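Local structure of putative type VI secretion protein (Escherichia coli, 6SKI) at residues M211-A216 and D231-G236; E163-I168 and R204-R209; R382-N387 and Q398-A403. The protein probably acts as a phospholipase effector toxin of the type VI secretion system, carried on the VgrG spike. One frame throughout, in Å; residues are numbered along the deposited sequence.

Interaction 1 (M211-A216 and D231-G236)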
ATOM      1  N   MET A 211     -15.946  -9.718  -3.865  1.00 50.90           N
ATOM      2  CA  MET A 211     -16.322 -11.088  -4.185  1.00 50.90           C
ATOM      3  C   MET A 211     -17.459 -11.563  -3.294  1.00 50.90           C
ATOM      4  O   MET A 211     -18.371 -12.255  -3.758  1.00 50.90           O
ATOM      5  CB  MET A 211     -15.110 -12.005  -4.044  1.00 50.90           C
ATOM      6  CG  MET A 211     -15.192 -13.284  -4.841  1.00 50.90           C
ATOM      7  SD  MET A 211     -13.977 -14.479  -4.268  1.00 50.90           S
ATOM      8  CE  MET A 211     -14.381 -15.885  -5.296  1.00 50.90           C
ATOM      9  N   GLU A 212     -17.424 -11.188  -2.019  1.00 51.66           N
ATOM     10  CA  GLU A 212     -18.493 -11.489  -1.081  1.00 51.66           C
ATOM     11  C   GLU A 212     -19.715 -10.609  -1.284  1.00 51.66           C
ATOM     12  O   GLU A 212     -20.710 -10.790  -0.573  1.00 51.66           O
ATOM     13  CB  GLU A 212     -17.984 -11.326   0.349  1.00 51.66           C
ATOM     14  CG  GLU A 212     -17.103 -12.461   0.816  1.00 51.66           C
ATOM     15  CD  GLU A 212     -16.145 -12.035   1.906  1.00 51.66           C
ATOM     16  OE1 GLU A 212     -15.114 -12.715   2.087  1.00 51.66           O
ATOM     17  OE2 GLU A 212     -16.418 -11.017   2.576  1.00 51.66           O
ATOM     18  N   GLN A 213     -19.661  -9.677  -2.231  1.00 49.47           N
ATOM     19  CA  GLN A 213     -20.735  -8.724  -2.491  1.00 49.47           C
ATOM     20  C   GLN A 213     -21.146  -8.015  -1.203  1.00 49.47           C
ATOM     21  O   GLN A 213     -22.285  -8.092  -0.744  1.00 49.47           O
ATOM     22  CB  GLN A 213     -21.919  -9.409  -3.168  1.00 49.47           C
ATOM     23  CG  GLN A 213     -21.577  -9.927  -4.549  1.00 49.47           C
ATOM     24  CD  GLN A 213     -21.507  -8.815  -5.572  1.00 49.47           C
ATOM     25  OE1 GLN A 213     -20.571  -8.742  -6.366  1.00 49.47           O
ATOM     26  NE2 GLN A 213     -22.500  -7.940  -5.559  1.00 49.47           N
ATOM     27  N   ASP A 214     -20.171  -7.331  -0.619  1.00 50.66           N
ATOM     28  CA  ASP A 214     -20.389  -6.614   0.626  1.00 50.66           C
ATOM     29  C   ASP A 214     -21.472  -5.559   0.434  1.00 50.66           C
ATOM     30  O   ASP A 214     -21.423  -4.799  -0.543  1.00 50.66           O
ATOM     31  CB  ASP A 214     -19.088  -5.962   1.087  1.00 50.66           C
ATOM     32  CG  ASP A 214     -19.082  -5.656   2.567  1.00 50.66           C
ATOM     33  OD1 ASP A 214     -19.667  -4.631   2.969  1.00 50.66           O
ATOM     34  OD2 ASP A 214     -18.484  -6.439   3.332  1.00 50.66           O
ATOM     35  N   PRO A 215     -22.466  -5.487   1.321  1.00 51.23           N
ATOM     36  CA  PRO A 215     -23.515  -4.473   1.154  1.00 51.23           C
ATOM     37  C   PRO A 215     -23.009  -3.053   1.299  1.00 51.23           C
ATOM     38  O   PRO A 215     -23.653  -2.129   0.787  1.00 51.23           O
ATOM     39  CB  PRO A 215     -24.511  -4.841   2.259  1.00 51.23           C
ATOM     40  CG  PRO A 215     -24.315  -6.319   2.399  1.00 51.23           C
ATOM     41  CD  PRO A 215     -22.822  -6.431   2.391  1.00 51.23           C
ATOM     42  N   ALA A 216     -21.885  -2.843   1.985  1.00 50.84           N
ATOM     43  CA  ALA A 216     -21.335  -1.497   2.095  1.00 50.84           C
ATOM     44  C   ALA A 216     -20.865  -0.977   0.747  1.00 50.84           C
ATOM     45  O   ALA A 216     -20.955   0.225   0.483  1.00 50.84           O
ATOM     46  CB  ALA A 216     -20.189  -1.472   3.103  1.00 50.84           C
ATOM     47  N   ASP A 231     -26.820  -1.391 -13.517  1.00 53.37           N
ATOM     48  CA  ASP A 231     -27.000  -2.814 -13.740  1.00 53.37           C
ATOM     49  C   ASP A 231     -25.788  -3.580 -13.215  1.00 53.37           C
ATOM     50  O   ASP A 231     -24.822  -3.002 -12.712  1.00 53.37           O
ATOM     51  CB  ASP A 231     -27.234  -3.084 -15.223  1.00 53.37           C
ATOM     52  CG  ASP A 231     -28.091  -4.302 -15.463  1.00 53.37           C
ATOM     53  OD1 ASP A 231     -28.870  -4.667 -14.562  1.00 53.37           O
ATOM     54  OD2 ASP A 231     -27.991  -4.894 -16.556  1.00 53.37           O
ATOM     55  N   GLY A 232     -25.840  -4.900 -13.322  1.00 51.45           N
ATOM     56  CA  GLY A 232     -24.743  -5.723 -12.862  1.00 51.45           C
ATOM     57  C   GLY A 232     -24.857  -6.056 -11.392  1.00 51.45           C
ATOM     58  O   GLY A 232     -25.846  -5.758 -10.717  1.00 51.45           O
ATOM     59  N   LYS A 233     -23.814  -6.706 -10.891  1.00 49.47           N
ATOM     60  CA  LYS A 233     -23.745  -7.028  -9.475  1.00 49.47           C
ATOM     61  C   LYS A 233     -23.820  -5.746  -8.654  1.00 49.47           C
ATOM     62  O   LYS A 233     -23.077  -4.795  -8.929  1.00 49.47           O
ATOM     63  CB  LYS A 233     -22.456  -7.783  -9.164  1.00 49.47           C
ATOM     64  CG  LYS A 233     -22.376  -9.151  -9.813  1.00 49.47           C
ATOM     65  CD  LYS A 233     -20.963  -9.690  -9.781  1.00 49.47           C
ATOM     66  CE  LYS A 233     -20.857 -10.999 -10.541  1.00 49.47           C
ATOM     67  NZ  LYS A 233     -21.231 -10.844 -11.973  1.00 49.47           N
ATOM     68  N   PRO A 234     -24.693  -5.678  -7.646  1.00 48.11           N
ATOM     69  CA  PRO A 234     -24.883  -4.411  -6.923  1.00 48.11           C
ATOM     70  C   PRO A 234     -23.637  -3.906  -6.221  1.00 48.11           C
ATOM     71  O   PRO A 234     -23.516  -2.697  -5.997  1.00 48.11           O
ATOM     72  CB  PRO A 234     -25.996  -4.759  -5.928  1.00 48.11           C
ATOM     73  CG  PRO A 234     -25.824  -6.228  -5.720  1.00 48.11           C
ATOM     74  CD  PRO A 234     -25.563  -6.731  -7.104  1.00 48.11           C
ATOM     75  N   SER A 235     -22.706  -4.789  -5.868  1.00 49.51           N
ATOM     76  CA  SER A 235     -21.453  -4.388  -5.250  1.00 49.51           C
ATOM     77  C   SER A 235     -20.304  -4.338  -6.243  1.00 49.51           C
ATOM     78  O   SER A 235     -19.176  -4.030  -5.850  1.00 49.51           O
ATOM     79  CB  SER A 235     -21.097  -5.334  -4.099  1.00 49.51           C
ATOM     80  OG  SER A 235     -21.919  -5.096  -2.973  1.00 49.51           O
ATOM     81  N   GLY A 236     -20.554  -4.643  -7.506  1.00 47.74           N
ATOM     82  CA  GLY A 236     -19.549  -4.505  -8.535  1.00 47.74           C
ATOM     83  C   GLY A 236     -18.802  -5.792  -8.803  1.00 47.74           C
ATOM     84  O   GLY A 236     -19.104  -6.863  -8.271  1.00 47.74           O
TER

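Interaction 2 (E163-I168 and R204-R209)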
ATOM      1  N   GLU A 163     -12.469   3.371   4.167  1.00 52.03           N
ATOM      2  CA  GLU A 163     -12.124   4.644   3.550  1.00 52.03           C
ATOM      3  C   GLU A 163     -12.225   4.555   2.036  1.00 52.03           C
ATOM      4  O   GLU A 163     -12.603   5.528   1.378  1.00 52.03           O
ATOM      5  CB  GLU A 163     -10.715   5.062   3.975  1.00 52.03           C
ATOM      6  CG  GLU A 163     -10.039   6.044   3.033  1.00 52.03           C
ATOM      7  CD  GLU A 163      -8.789   6.661   3.625  1.00 52.03           C
ATOM      8  OE1 GLU A 163      -8.048   7.336   2.880  1.00 52.03           O
ATOM      9  OE2 GLU A 163      -8.547   6.470   4.835  1.00 52.03           O
ATOM     10  N   ALA A 164     -11.918   3.388   1.473  1.00 49.61           N
ATOM     11  CA  ALA A 164     -12.065   3.188   0.040  1.00 49.61           C
ATOM     12  C   ALA A 164     -13.523   3.247  -0.374  1.00 49.61           C
ATOM     13  O   ALA A 164     -13.841   3.746  -1.453  1.00 49.61           O
ATOM     14  CB  ALA A 164     -11.449   1.855  -0.374  1.00 49.61           C
ATOM     15  N   MET A 165     -14.425   2.725   0.457  1.00 51.37           N
ATOM     16  CA  MET A 165     -15.848   2.849   0.140  1.00 51.37           C
ATOM     17  C   MET A 165     -16.287   4.308   0.127  1.00 51.37           C
ATOM     18  O   MET A 165     -17.002   4.748  -0.786  1.00 51.37           O
ATOM     19  CB  MET A 165     -16.699   2.055   1.128  1.00 51.37           C
ATOM     20  CG  MET A 165     -16.128   0.720   1.503  1.00 51.37           C
ATOM     21  SD  MET A 165     -16.672  -0.576   0.392  1.00 51.37           S
ATOM     22  CE  MET A 165     -15.403  -1.805   0.666  1.00 51.37           C
ATOM     23  N   GLU A 166     -15.866   5.079   1.131  1.00 52.50           N
ATOM     24  CA  GLU A 166     -16.228   6.499   1.138  1.00 52.50           C
ATOM     25  C   GLU A 166     -15.630   7.232  -0.061  1.00 52.50           C
ATOM     26  O   GLU A 166     -16.281   8.092  -0.672  1.00 52.50           O
ATOM     27  CB  GLU A 166     -15.800   7.163   2.446  1.00 52.50           C
ATOM     28  CG  GLU A 166     -16.579   6.697   3.666  1.00 52.50           C
ATOM     29  CD  GLU A 166     -15.763   5.841   4.608  1.00 52.50           C
ATOM     30  OE1 GLU A 166     -16.254   4.761   4.999  1.00 52.50           O
ATOM     31  OE2 GLU A 166     -14.640   6.251   4.968  1.00 52.50           O
ATOM     32  N   ARG A 167     -14.397   6.893  -0.423  1.00 51.49           N
ATOM     33  CA  ARG A 167     -13.759   7.531  -1.566  1.00 51.49           C
ATOM     34  C   ARG A 167     -14.396   7.091  -2.882  1.00 51.49           C
ATOM     35  O   ARG A 167     -14.422   7.860  -3.849  1.00 51.49           O
ATOM     36  CB  ARG A 167     -12.264   7.233  -1.539  1.00 51.49           C
ATOM     37  CG  ARG A 167     -11.499   7.977  -0.470  1.00 51.49           C
ATOM     38  CD  ARG A 167     -10.886   9.246  -1.029  1.00 51.49           C
ATOM     39  NE  ARG A 167     -10.520  10.184   0.025  1.00 51.49           N
ATOM     40  CZ  ARG A 167      -9.293  10.312   0.517  1.00 51.49           C
ATOM     41  NH1 ARG A 167      -8.307   9.560   0.050  1.00 51.49           N
ATOM     42  NH2 ARG A 167      -9.051  11.193   1.478  1.00 51.49           N
ATOM     43  N   ILE A 168     -14.917   5.864  -2.938  1.00 49.57           N
ATOM     44  CA  ILE A 168     -15.687   5.419  -4.095  1.00 49.57           C
ATOM     45  C   ILE A 168     -16.947   6.254  -4.238  1.00 49.57           C
ATOM     46  O   ILE A 168     -17.321   6.661  -5.345  1.00 49.57           O
ATOM     47  CB  ILE A 168     -16.029   3.924  -3.967  1.00 49.57           C
ATOM     48  CG1 ILE A 168     -14.832   3.056  -4.335  1.00 49.57           C
ATOM     49  CG2 ILE A 168     -17.222   3.565  -4.836  1.00 49.57           C
ATOM     50  CD1 ILE A 168     -14.928   1.658  -3.788  1.00 49.57           C
ATOM     51  N   ARG A 204      -6.309  -6.701  -1.546  1.00 44.94           N
ATOM     52  CA  ARG A 204      -6.846  -8.051  -1.534  1.00 44.94           C
ATOM     53  C   ARG A 204      -8.109  -8.103  -0.696  1.00 44.94           C
ATOM     54  O   ARG A 204      -9.137  -8.620  -1.148  1.00 44.94           O
ATOM     55  CB  ARG A 204      -5.786  -9.019  -1.019  1.00 44.94           C
ATOM     56  CG  ARG A 204      -4.598  -9.124  -1.953  1.00 44.94           C
ATOM     57  CD  ARG A 204      -3.388  -9.716  -1.275  1.00 44.94           C
ATOM     58  NE  ARG A 204      -3.540 -11.134  -0.993  1.00 44.94           N
ATOM     59  CZ  ARG A 204      -2.533 -11.998  -0.998  1.00 44.94           C
ATOM     60  NH1 ARG A 204      -1.310 -11.580  -1.273  1.00 44.94           N
ATOM     61  NH2 ARG A 204      -2.748 -13.275  -0.733  1.00 44.94           N
ATOM     62  N   HIS A 205      -8.083  -7.465   0.478  1.00 46.78           N
ATOM     63  CA  HIS A 205      -9.283  -7.423   1.298  1.00 46.78           C
ATOM     64  C   HIS A 205     -10.427  -6.790   0.528  1.00 46.78           C
ATOM     65  O   HIS A 205     -11.523  -7.358   0.460  1.00 46.78           O
ATOM     66  CB  HIS A 205      -9.011  -6.662   2.595  1.00 46.78           C
ATOM     67  CG  HIS A 205     -10.098  -6.804   3.615  1.00 46.78           C
ATOM     68  ND1 HIS A 205     -10.844  -5.736   4.058  1.00 46.78           N
ATOM     69  CD2 HIS A 205     -10.570  -7.890   4.267  1.00 46.78           C
ATOM     70  CE1 HIS A 205     -11.727  -6.156   4.945  1.00 46.78           C
ATOM     71  NE2 HIS A 205     -11.580  -7.460   5.092  1.00 46.78           N
ATOM     72  N   PHE A 206     -10.164  -5.658  -0.127  1.00 44.30           N
ATOM     73  CA  PHE A 206     -11.214  -5.017  -0.905  1.00 44.30           C
ATOM     74  C   PHE A 206     -11.760  -5.972  -1.950  1.00 44.30           C
ATOM     75  O   PHE A 206     -12.980  -6.133  -2.074  1.00 44.30           O
ATOM     76  CB  PHE A 206     -10.686  -3.742  -1.556  1.00 44.30           C
ATOM     77  CG  PHE A 206     -11.718  -2.999  -2.348  1.00 44.30           C
ATOM     78  CD1 PHE A 206     -12.537  -2.069  -1.741  1.00 44.30           C
ATOM     79  CD2 PHE A 206     -11.867  -3.233  -3.701  1.00 44.30           C
ATOM     80  CE1 PHE A 206     -13.485  -1.391  -2.471  1.00 44.30           C
ATOM     81  CE2 PHE A 206     -12.811  -2.559  -4.431  1.00 44.30           C
ATOM     82  CZ  PHE A 206     -13.621  -1.638  -3.819  1.00 44.30           C
ATOM     83  N   ALA A 207     -10.871  -6.670  -2.660  1.00 45.70           N
ATOM     84  CA  ALA A 207     -11.339  -7.580  -3.693  1.00 45.70           C
ATOM     85  C   ALA A 207     -12.250  -8.636  -3.094  1.00 45.70           C
ATOM     86  O   ALA A 207     -13.303  -8.951  -3.660  1.00 45.70           O
ATOM     87  CB  ALA A 207     -10.155  -8.224  -4.408  1.00 45.70           C
ATOM     88  N   ASN A 208     -11.901  -9.132  -1.907  1.00 47.98           N
ATOM     89  CA  ASN A 208     -12.735 -10.145  -1.281  1.00 47.98           C
ATOM     90  C   ASN A 208     -14.088  -9.566  -0.904  1.00 47.98           C
ATOM     91  O   ASN A 208     -15.121 -10.220  -1.084  1.00 47.98           O
ATOM     92  CB  ASN A 208     -12.024 -10.732  -0.068  1.00 47.98           C
ATOM     93  CG  ASN A 208     -10.984 -11.758  -0.452  1.00 47.98           C
ATOM     94  OD1 ASN A 208      -9.834 -11.681  -0.031  1.00 47.98           O
ATOM     95  ND2 ASN A 208     -11.382 -12.727  -1.263  1.00 47.98           N
ATOM     96  N   ARG A 209     -14.105  -8.322  -0.424  1.00 48.67           N
ATOM     97  CA  ARG A 209     -15.375  -7.673  -0.132  1.00 48.67           C
ATOM     98  C   ARG A 209     -16.210  -7.527  -1.394  1.00 48.67           C
ATOM     99  O   ARG A 209     -17.443  -7.564  -1.339  1.00 48.67           O
ATOM    100  CB  ARG A 209     -15.134  -6.315   0.520  1.00 48.67           C
ATOM    101  CG  ARG A 209     -14.447  -6.408   1.861  1.00 48.67           C
ATOM    102  CD  ARG A 209     -14.266  -5.047   2.490  1.00 48.67           C
ATOM    103  NE  ARG A 209     -15.544  -4.433   2.825  1.00 48.67           N
ATOM    104  CZ  ARG A 209     -15.697  -3.491   3.749  1.00 48.67           C
ATOM    105  NH1 ARG A 209     -14.652  -3.056   4.433  1.00 48.67           N
ATOM    106  NH2 ARG A 209     -16.896  -2.986   3.988  1.00 48.67           N
TER

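Interaction 3 (R382-N387 and Q398-A403)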
ATOM      1  N   ARG A 382      34.606  -0.091  17.396  1.00 59.58           N
ATOM      2  CA  ARG A 382      34.500   1.014  18.333  1.00 59.58           C
ATOM      3  C   ARG A 382      35.256   0.630  19.594  1.00 59.58           C
ATOM      4  O   ARG A 382      35.114  -0.491  20.083  1.00 59.58           O
ATOM      5  CB  ARG A 382      33.037   1.304  18.660  1.00 59.58           C
ATOM      6  CG  ARG A 382      32.801   2.549  19.474  1.00 59.58           C
ATOM      7  CD  ARG A 382      31.334   2.908  19.455  1.00 59.58           C
ATOM      8  NE  ARG A 382      30.971   3.824  20.530  1.00 59.58           N
ATOM      9  CZ  ARG A 382      30.470   3.436  21.694  1.00 59.58           C
ATOM     10  NH1 ARG A 382      30.279   2.149  21.937  1.00 59.58           N
ATOM     11  NH2 ARG A 382      30.160   4.334  22.618  1.00 59.58           N
ATOM     12  N   SER A 383      36.076   1.539  20.106  1.00 64.01           N
ATOM     13  CA  SER A 383      36.767   1.328  21.370  1.00 64.01           C
ATOM     14  C   SER A 383      36.590   2.564  22.236  1.00 64.01           C
ATOM     15  O   SER A 383      37.006   3.659  21.847  1.00 64.01           O
ATOM     16  CB  SER A 383      38.249   1.031  21.148  1.00 64.01           C
ATOM     17  OG  SER A 383      38.807   1.917  20.195  1.00 64.01           O
ATOM     18  N   ILE A 384      35.973   2.390  23.399  1.00 65.07           N
ATOM     19  CA  ILE A 384      35.863   3.461  24.378  1.00 65.07           C
ATOM     20  C   ILE A 384      36.505   2.994  25.678  1.00 65.07           C
ATOM     21  O   ILE A 384      36.786   1.814  25.867  1.00 65.07           O
ATOM     22  CB  ILE A 384      34.406   3.906  24.609  1.00 65.07           C
ATOM     23  CG1 ILE A 384      33.534   2.718  25.003  1.00 65.07           C
ATOM     24  CG2 ILE A 384      33.854   4.580  23.371  1.00 65.07           C
ATOM     25  CD1 ILE A 384      32.260   3.118  25.703  1.00 65.07           C
ATOM     26  N   GLY A 385      36.748   3.945  26.574  1.00 67.88           N
ATOM     27  CA  GLY A 385      37.266   3.604  27.882  1.00 67.88           C
ATOM     28  C   GLY A 385      36.156   3.217  28.839  1.00 67.88           C
ATOM     29  O   GLY A 385      35.027   3.692  28.747  1.00 67.88           O
ATOM     30  N   VAL A 386      36.484   2.333  29.778  1.00 69.48           N
ATOM     31  CA  VAL A 386      35.529   1.851  30.767  1.00 69.48           C
ATOM     32  C   VAL A 386      35.991   2.341  32.128  1.00 69.48           C
ATOM     33  O   VAL A 386      37.105   2.022  32.563  1.00 69.48           O
ATOM     34  CB  VAL A 386      35.404   0.320  30.744  1.00 69.48           C
ATOM     35  CG1 VAL A 386      34.890  -0.192  32.077  1.00 69.48           C
ATOM     36  CG2 VAL A 386      34.491  -0.118  29.617  1.00 69.48           C
ATOM     37  N   ASN A 387      35.146   3.122  32.794  1.00 71.90           N
ATOM     38  CA  ASN A 387      35.472   3.648  34.113  1.00 71.90           C
ATOM     39  C   ASN A 387      35.205   2.569  35.153  1.00 71.90           C
ATOM     40  O   ASN A 387      34.052   2.316  35.517  1.00 71.90           O
ATOM     41  CB  ASN A 387      34.657   4.903  34.407  1.00 71.90           C
ATOM     42  CG  ASN A 387      35.324   6.163  33.900  1.00 71.90           C
ATOM     43  OD1 ASN A 387      34.773   7.257  34.011  1.00 71.90           O
ATOM     44  ND2 ASN A 387      36.519   6.017  33.337  1.00 71.90           N
ATOM     45  N   GLN A 398      40.677  -0.575  31.396  1.00 69.01           N
ATOM     46  CA  GLN A 398      39.729  -1.381  30.645  1.00 69.01           C
ATOM     47  C   GLN A 398      39.081  -0.567  29.534  1.00 69.01           C
ATOM     48  O   GLN A 398      38.863   0.642  29.660  1.00 69.01           O
ATOM     49  CB  GLN A 398      38.649  -1.959  31.564  1.00 69.01           C
ATOM     50  CG  GLN A 398      39.146  -3.088  32.445  1.00 69.01           C
ATOM     51  CD  GLN A 398      38.087  -4.131  32.710  1.00 69.01           C
ATOM     52  OE1 GLN A 398      36.968  -3.810  33.108  1.00 69.01           O
ATOM     53  NE2 GLN A 398      38.433  -5.393  32.488  1.00 69.01           N
ATOM     54  N   LYS A 399      38.741  -1.262  28.454  1.00 67.33           N
ATOM     55  CA  LYS A 399      38.106  -0.652  27.298  1.00 67.33           C
ATOM     56  C   LYS A 399      36.901  -1.489  26.904  1.00 67.33           C
ATOM     57  O   LYS A 399      36.911  -2.713  27.040  1.00 67.33           O
ATOM     58  CB  LYS A 399      39.075  -0.552  26.110  1.00 67.33           C
ATOM     59  CG  LYS A 399      39.310  -1.881  25.404  1.00 67.33           C
ATOM     60  CD  LYS A 399      40.688  -1.993  24.789  1.00 67.33           C
ATOM     61  CE  LYS A 399      40.995  -0.830  23.875  1.00 67.33           C
ATOM     62  NZ  LYS A 399      42.238  -1.080  23.097  1.00 67.33           N
ATOM     63  N   GLN A 400      35.861  -0.827  26.424  1.00 64.89           N
ATOM     64  CA  GLN A 400      34.756  -1.509  25.771  1.00 64.89           C
ATOM     65  C   GLN A 400      35.029  -1.503  24.276  1.00 64.89           C
ATOM     66  O   GLN A 400      35.154  -0.433  23.667  1.00 64.89           O
ATOM     67  CB  GLN A 400      33.415  -0.847  26.077  1.00 64.89           C
ATOM     68  CG  GLN A 400      32.229  -1.738  25.745  1.00 64.89           C
ATOM     69  CD  GLN A 400      30.928  -0.978  25.650  1.00 64.89           C
ATOM     70  OE1 GLN A 400      30.902   0.179  25.238  1.00 64.89           O
ATOM     71  NE2 GLN A 400      29.836  -1.627  26.028  1.00 64.89           N
ATOM     72  N   VAL A 401      35.143  -2.694  23.699  1.00 63.01           N
ATOM     73  CA  VAL A 401      35.370  -2.880  22.274  1.00 63.01           C
ATOM     74  C   VAL A 401      34.100  -3.470  21.682  1.00 63.01           C
ATOM     75  O   VAL A 401      33.631  -4.528  22.120  1.00 63.01           O
ATOM     76  CB  VAL A 401      36.576  -3.788  22.003  1.00 63.01           C
ATOM     77  CG1 VAL A 401      36.533  -4.312  20.581  1.00 63.01           C
ATOM     78  CG2 VAL A 401      37.865  -3.040  22.254  1.00 63.01           C
ATOM     79  N   GLY A 402      33.537  -2.776  20.711  1.00 59.18           N
ATOM     80  CA  GLY A 402      32.396  -3.269  19.960  1.00 59.18           C
ATOM     81  C   GLY A 402      32.774  -3.434  18.504  1.00 59.18           C
ATOM     82  O   GLY A 402      33.585  -2.679  17.977  1.00 59.18           O
ATOM     83  N   ALA A 403      32.197  -4.438  17.867  1.00 57.58           N
ATOM     84  CA  ALA A 403      32.437  -4.695  16.459  1.00 57.58           C
ATOM     85  C   ALA A 403      31.113  -4.937  15.758  1.00 57.58           C
ATOM     86  O   ALA A 403      30.181  -5.505  16.343  1.00 57.58           O
ATOM     87  CB  ALA A 403      33.367  -5.890  16.256  1.00 57.58           C
TER

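Interaction 1 (M211-A216 and D231-G236)
The flat carboxamide of Gln-213 lies against a type I beta turn, Lys-233 to Gly-236: its carbon CD is 3.9 Å from Lys-233 CB and 3.8 Å from Ser-235 CB, and CG and CD of the Pro-234 ring border it as well. The other flat group, the Asp-214 carboxylate, turns away from the loop; its OD1 takes the N-H of Ala-216 on its anti lone pair, at 3.0 Å and 151°. The arrangement is a tight corner between two helices: a Schellman motif closes helix 198-211 at Gln-213, whose phi is positive, and Asp-214 is the N-cap of helix 215-225. The Gln-213 chain, bent at chi2 (-76°), folds its end onto the turn, where it crosses the Lys-233 chain at about a right angle, while the lysine tip leads away. The turn itself is closed by Gly-236 N donating to Lys-233 O at 2.9 Å. Buried Ser-235 also packs on Ile-217 and Ala-218, so the loop leading into strand 237-243 seats on the first turn of helix 215-225. From there Ser-235 OG donates to Asp-214 O at 2.5 Å, arriving 45° above the carbonyl plane.

Interaction 2 (E163-I168 and R204-R209)
Phe-206 and Met-165 carry most of this buried helix-to-helix contact in a fold of the alpha/beta hydrolase clan. The ring of Phe-206 meets three apolar side chains of segment 163-168. Ile-168 reaches it tip to tip, CD1 lying 3.5 Å from Phe-206 CZ; Met-165 CE comes alongside the CD1-CE1 bond, 3.7 Å from Phe-206 CE1; and Ala-164 CB stands farther back, 4.3 Å from Phe-206 CD1. The phenylalanine has its CG anti to the backbone N (chi1 -178°), which points the ring toward segment 163-168. Met-165 instead bends at chi2 (-89°) to bring its CE inward, where it serves two neighbours at once: besides the ring, it covers one face of the Arg-209 guanidinium, offset toward the rim, with CE 3.4 Å from Arg-209 NE. The segment axes approach to 12.0 Å and cross at -67°, a wide separation that these long side chains bridge.

In the next shell, Phe-191 packs edge-to-face with Phe-206, and Ile-39, Ile-41 and Phe-43 of strand 22-43 lie beneath Ala-164, Ile-168 and Phe-206, so both helices rest on the same central sheet. The charge of Arg-209 is met by a salt bridge from NH1 to Asp-162 OD1. That acid precedes segment 163-168 on the same helix, so the bridge ties the two helices together through the group on which the methionine methyl lies; the acid beside it would stabilise the arginine's charge in this buried setting. Arg-209 bends at chi3 to reach Asp-162, and nearer its backbone CG sits 4.1 Å above one face of the His-205 ring, offset toward the rim.

Interaction 3 (R382-N387 and Q398-A403)
Segments 382-387 and 398-403 run antiparallel as neighbouring strands, their short axes 4.2 Å apart at closest and at 147°, with Arg-382 and Gly-402 forming one hydrogen-bonded pair, whose two bonds, Arg-382 N to Gly-402 O and Gly-402 N to Arg-382 O, are both 2.8 Å and in the carbonyl plane, and Ile-384 and Gln-400 another, in which Ile-384 N meets Gln-400 O in plane but Gln-400 N approaches Ile-384 O from above its carbonyl plane.

Arg-382, Ile-384, Val-386, Gln-398 and Gln-400 share one face of the sheet. Gln-400 occupies the middle of this row. Its chain runs extended beside Ile-384, pointing the same way, with CB 3.7 Å from Ile-384 CG1; Val-386 crosses it at about a right angle, CG2 being 3.8 Å from the same Gln-400 CB. Arg-382, extended from CG to NE, lays its guanidinium so that Ile-384 CG2 sits 3.7 Å above one face, offset toward the rim. The Gln-400 amide approaches that group obliquely, its plane turned 64° from the guanidinium. Helix 72-85 packs over this face, touching Arg-382 and Gln-400 through Ser-77, and Glu-84 of the same helix forms a salt bridge with Arg-382 NE.

Ser-383 and Val-401, a non-hydrogen-bonded pair, point to the opposite face. There Ser-383 OG is hydrogen-bonded to Glu-346 OE2, and Val-401 packs on Val-351 of helix 350-362. Strand 398-409 is central in its three-stranded sheet, strand 376-386 outermost within this chain. The buried arginine, partly flanked by aliphatic carbon, is balanced by an acid from the covering helix, so its positive charge is probably retained and links sheet to helix.

Overall arrangement
Interactions 1 and 2 are neighbours, their centres 11 Å apart: helix 198-211 carries segment 204-209 of interaction 2 and runs to Met-211, the start of interaction 1, and helix 215-225 follows it directly. A long, weak ion pair joins them, Asp-214 OD1 to Arg-209 NH2 at 3.4 Å, so the oxygen that caps the second helix also faces the arginine of the helix pair; Ala-216 CB packs on the same guanidinium. Helix 198-211 begins just after Ser-197, which with His-310 and Asp-245 has the geometry of a probable catalytic triad, placing interaction 2 on the helix behind the likely nucleophile. Interaction 3 lies in a separate sheet across the chain's centre, about 55 Å from interaction 2 and about 65 Å from interaction 1, centre to centre.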